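Long-range contact in S-adenosylmethionine dependent methyltransferase (Mesorhizobium loti, PDB 3BKW), which probably transfers methyl groups from S-adenosylmethionine to a substrate that has not been identified: residues D106-A111 with H131-P136. Sequence-based numbering, arbitrary orientation.
With EDO (1,2-ethanediol), chain F.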
ATOM      1  N   ASP A 106     -16.451  19.698  10.511  1.00 31.75           N
ATOM      2  CA  ASP A 106     -16.963  18.889  11.628  1.00 32.28           C
ATOM      3  C   ASP A 106     -18.446  18.491  11.443  1.00 30.99           C
ATOM      4  O   ASP A 106     -19.242  18.529  12.389  1.00 34.42           O
ATOM      5  CB  ASP A 106     -16.737  19.741  12.907  1.00 34.51           C
ATOM      6  CG  ASP A 106     -16.992  19.000  14.204  1.00 39.47           C
ATOM      7  OD1 ASP A 106     -16.842  17.778  14.259  1.00 40.25           O
ATOM      8  OD2 ASP A 106     -17.337  19.673  15.200  1.00 40.88           O
ATOM      9  N   SER A 107     -18.801  18.137  10.207  1.00 29.95           N
ATOM     10  CA  SER A 107     -20.194  17.849   9.812  1.00 31.48           C
ATOM     11  C   SER A 107     -20.536  16.422   9.410  1.00 30.38           C
ATOM     12  O   SER A 107     -21.730  16.113   9.187  1.00 30.67           O
ATOM     13  CB  SER A 107     -20.573  18.803   8.684  1.00 32.21           C
ATOM     14  OG  SER A 107     -20.631  20.120   9.198  1.00 36.68           O
ATOM     15  N   PHE A 108     -19.525  15.555   9.312  1.00 29.86           N
ATOM     16  CA  PHE A 108     -19.738  14.162   8.907  1.00 27.69           C
ATOM     17  C   PHE A 108     -18.952  13.189   9.747  1.00 28.31           C
ATOM     18  O   PHE A 108     -17.888  13.509  10.245  1.00 28.84           O
ATOM     19  CB  PHE A 108     -19.403  13.985   7.418  1.00 29.33           C
ATOM     20  CG  PHE A 108     -20.228  14.844   6.541  1.00 28.20           C
ATOM     21  CD1 PHE A 108     -21.510  14.447   6.183  1.00 29.57           C
ATOM     22  CD2 PHE A 108     -19.765  16.093   6.127  1.00 31.86           C
ATOM     23  CE1 PHE A 108     -22.306  15.265   5.396  1.00 26.73           C
ATOM     24  CE2 PHE A 108     -20.551  16.903   5.332  1.00 31.20           C
ATOM     25  CZ  PHE A 108     -21.832  16.488   4.969  1.00 28.83           C
ATOM     26  N   ASP A 109     -19.506  11.999   9.917  1.00 27.52           N
ATOM     27  CA  ASP A 109     -18.849  10.905  10.623  1.00 27.50           C
ATOM     28  C   ASP A 109     -18.152   9.974   9.636  1.00 26.84           C
ATOM     29  O   ASP A 109     -17.237   9.247  10.020  1.00 28.67           O
ATOM     30  CB  ASP A 109     -19.883  10.107  11.408  1.00 25.13           C
ATOM     31  CG  ASP A 109     -20.630  10.959  12.378  1.00 31.21           C
ATOM     32  OD1 ASP A 109     -19.969  11.487  13.295  1.00 30.66           O
ATOM     33  OD2 ASP A 109     -21.859  11.119  12.210  1.00 30.05           O
ATOM     34  N   LEU A 110     -18.632   9.950   8.382  1.00 27.03           N
ATOM     35  CA  LEU A 110     -18.094   9.089   7.341  1.00 26.94           C
ATOM     36  C   LEU A 110     -18.125   9.790   6.004  1.00 26.98           C
ATOM     37  O   LEU A 110     -19.135  10.380   5.654  1.00 27.07           O
ATOM     38  CB  LEU A 110     -18.953   7.807   7.230  1.00 26.57           C
ATOM     39  CG  LEU A 110     -18.696   6.811   6.084  1.00 29.36           C
ATOM     40  CD1 LEU A 110     -17.265   6.269   6.145  1.00 29.40           C
ATOM     41  CD2 LEU A 110     -19.736   5.705   6.076  1.00 28.65           C
ATOM     42  N   ALA A 111     -17.012   9.720   5.281  1.00 26.03           N
ATOM     43  CA  ALA A 111     -16.934  10.141   3.896  1.00 26.22           C
ATOM     44  C   ALA A 111     -16.703   8.870   3.070  1.00 27.01           C
ATOM     45  O   ALA A 111     -15.844   8.048   3.401  1.00 26.62           O
ATOM     46  CB  ALA A 111     -15.831  11.163   3.673  1.00 27.10           C
ATOM     47  N   HIS A 131     -10.771  15.732   5.483  1.00 28.63           N
ATOM     48  CA  HIS A 131     -10.291  15.671   6.869  1.00 26.87           C
ATOM     49  C   HIS A 131     -10.997  16.708   7.756  1.00 27.25           C
ATOM     50  O   HIS A 131     -11.512  16.353   8.816  1.00 29.34           O
ATOM     51  CB  HIS A 131      -8.765  15.818   6.935  1.00 28.74           C
ATOM     52  CG  HIS A 131      -8.205  15.707   8.316  1.00 29.01           C
ATOM     53  ND1 HIS A 131      -8.097  16.788   9.164  1.00 34.09           N
ATOM     54  CD2 HIS A 131      -7.694  14.650   8.986  1.00 28.55           C
ATOM     55  CE1 HIS A 131      -7.552  16.398  10.302  1.00 32.94           C
ATOM     56  NE2 HIS A 131      -7.301  15.105  10.222  1.00 31.22           N
ATOM     57  N   GLN A 132     -11.065  17.963   7.315  1.00 26.95           N
ATOM     58  CA  GLN A 132     -11.725  19.016   8.129  1.00 28.67           C
ATOM     59  C   GLN A 132     -13.253  18.846   8.256  1.00 28.56           C
ATOM     60  O   GLN A 132     -13.840  19.291   9.246  1.00 27.86           O
ATOM     61  CB  GLN A 132     -11.340  20.433   7.677  1.00 29.09           C
ATOM     62  CG  GLN A 132     -11.776  20.876   6.294  1.00 35.13           C
ATOM     63  CD  GLN A 132     -13.212  21.364   6.211  1.00 39.27           C
ATOM     64  OE1 GLN A 132     -13.635  22.225   6.994  1.00 36.38           O
ATOM     65  NE2 GLN A 132     -13.953  20.856   5.235  1.00 30.94           N
ATOM     66  N   ALA A 133     -13.871  18.212   7.253  1.00 29.40           N
ATOM     67  CA  ALA A 133     -15.306  17.930   7.252  1.00 28.48           C
ATOM     68  C   ALA A 133     -15.683  16.813   8.217  1.00 27.58           C
ATOM     69  O   ALA A 133     -16.830  16.762   8.668  1.00 28.41           O
ATOM     70  CB  ALA A 133     -15.782  17.561   5.827  1.00 28.63           C
ATOM     71  N   LEU A 134     -14.734  15.925   8.520  1.00 25.51           N
ATOM     72  CA  LEU A 134     -14.983  14.791   9.418  1.00 26.34           C
ATOM     73  C   LEU A 134     -14.814  15.185  10.875  1.00 27.73           C
ATOM     74  O   LEU A 134     -13.893  15.943  11.231  1.00 29.71           O
ATOM     75  CB  LEU A 134     -14.048  13.619   9.095  1.00 27.80           C
ATOM     76  CG  LEU A 134     -14.334  12.842   7.808  1.00 30.21           C
ATOM     77  CD1 LEU A 134     -13.175  11.915   7.427  1.00 26.24           C
ATOM     78  CD2 LEU A 134     -15.631  12.068   7.947  1.00 30.44           C
ATOM     79  N   SER A 135     -15.716  14.690  11.718  1.00 31.02           N
ATOM     80  CA  SER A 135     -15.593  14.897  13.166  1.00 31.51           C
ATOM     81  C   SER A 135     -14.507  13.959  13.687  1.00 32.60           C
ATOM     82  O   SER A 135     -14.222  12.944  13.042  1.00 32.20           O
ATOM     83  CB  SER A 135     -16.920  14.647  13.865  1.00 31.96           C
ATOM     84  OG  SER A 135     -17.842  15.627  13.450  1.00 35.41           O
ATOM     85  N   PRO A 136     -13.876  14.290  14.840  1.00 34.19           N
ATOM     86  CA  PRO A 136     -12.818  13.437  15.394  1.00 34.05           C
ATOM     87  C   PRO A 136     -13.254  11.970  15.479  1.00 34.00           C
ATOM     88  O   PRO A 136     -14.388  11.701  15.874  1.00 33.94           O
ATOM     89  CB  PRO A 136     -12.583  14.053  16.775  1.00 35.59           C
ATOM     90  CG  PRO A 136     -12.908  15.470  16.578  1.00 34.03           C
ATOM     91  CD  PRO A 136     -14.101  15.469  15.698  1.00 37.07           C
TER
HETATM   92  C1  EDO F 246     -16.979  10.142  14.084  1.00 31.92           C
HETATM   93  O1  EDO F 246     -17.843  11.096  14.684  1.00 36.18           O
HETATM   94  C2  EDO F 246     -17.169   8.798  14.777  1.00 31.81           C
HETATM   95  O2  EDO F 246     -18.413   8.187  14.366  1.00 32.28           O
HETATM   96  O   HOH W   1     -13.762  18.076  12.863  1.00 52.44           O
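F108 and A133 meet where the end of helix 123-133 runs against the start of strand 108-114. The carbonyl oxygen of A133 accepts two backbone bonds at once, from S107 N at 2.9 Å and from F108 N at 3.0 Å, and lies at the edge of the F108 ring, near its plane. One residue earlier, Q132 O takes the nearly straight bond from D106 N. The chain then leaves the helix at L134, which forms a short parallel bridge with F108: S135 N donates to F108 O at 2.9 Å, and L134 CA lies 3.3 Å from the same oxygen.

This side is tightly packed. L134 CD2 rests on the backbone from F108 to A111, 3.7 Å from D109 C, and also touches F108 CB and A111 CB; a branched aliphatic chain suits a surface of peptide atoms and beta carbons. A133, with only a methyl group, meets the F108 ring, CB to CD2 at 4.3 Å, and the F108 side chain also touches V48, Y68 and L70.

The other side, with exposed D106 and P136, faces solvent. D106 CG lies anti to the backbone N (chi1 -171°), and OD1 accepts from S135 OG at 2.5 Å, met on the anti side, 35° out of the carboxylate plane. A water on L134 O reaches OD1 only weakly. Serine suits this place because its one small hydroxyl also bonds R46, which forms a salt bridge with D109; D109 OD1 accepts from an ethanediol, probably from the crystallisation liquor. An alanine in place of S135 would remove that hydroxyl, probably leaving the D106 carboxylate freer to turn and R46 short of one partner.

The arrangement is a beta-alpha-beta crossover: helix 123-133 links parallel neighbours 108-114 and 138-145 in the Rossmann-like sheet of class I methyltransferases.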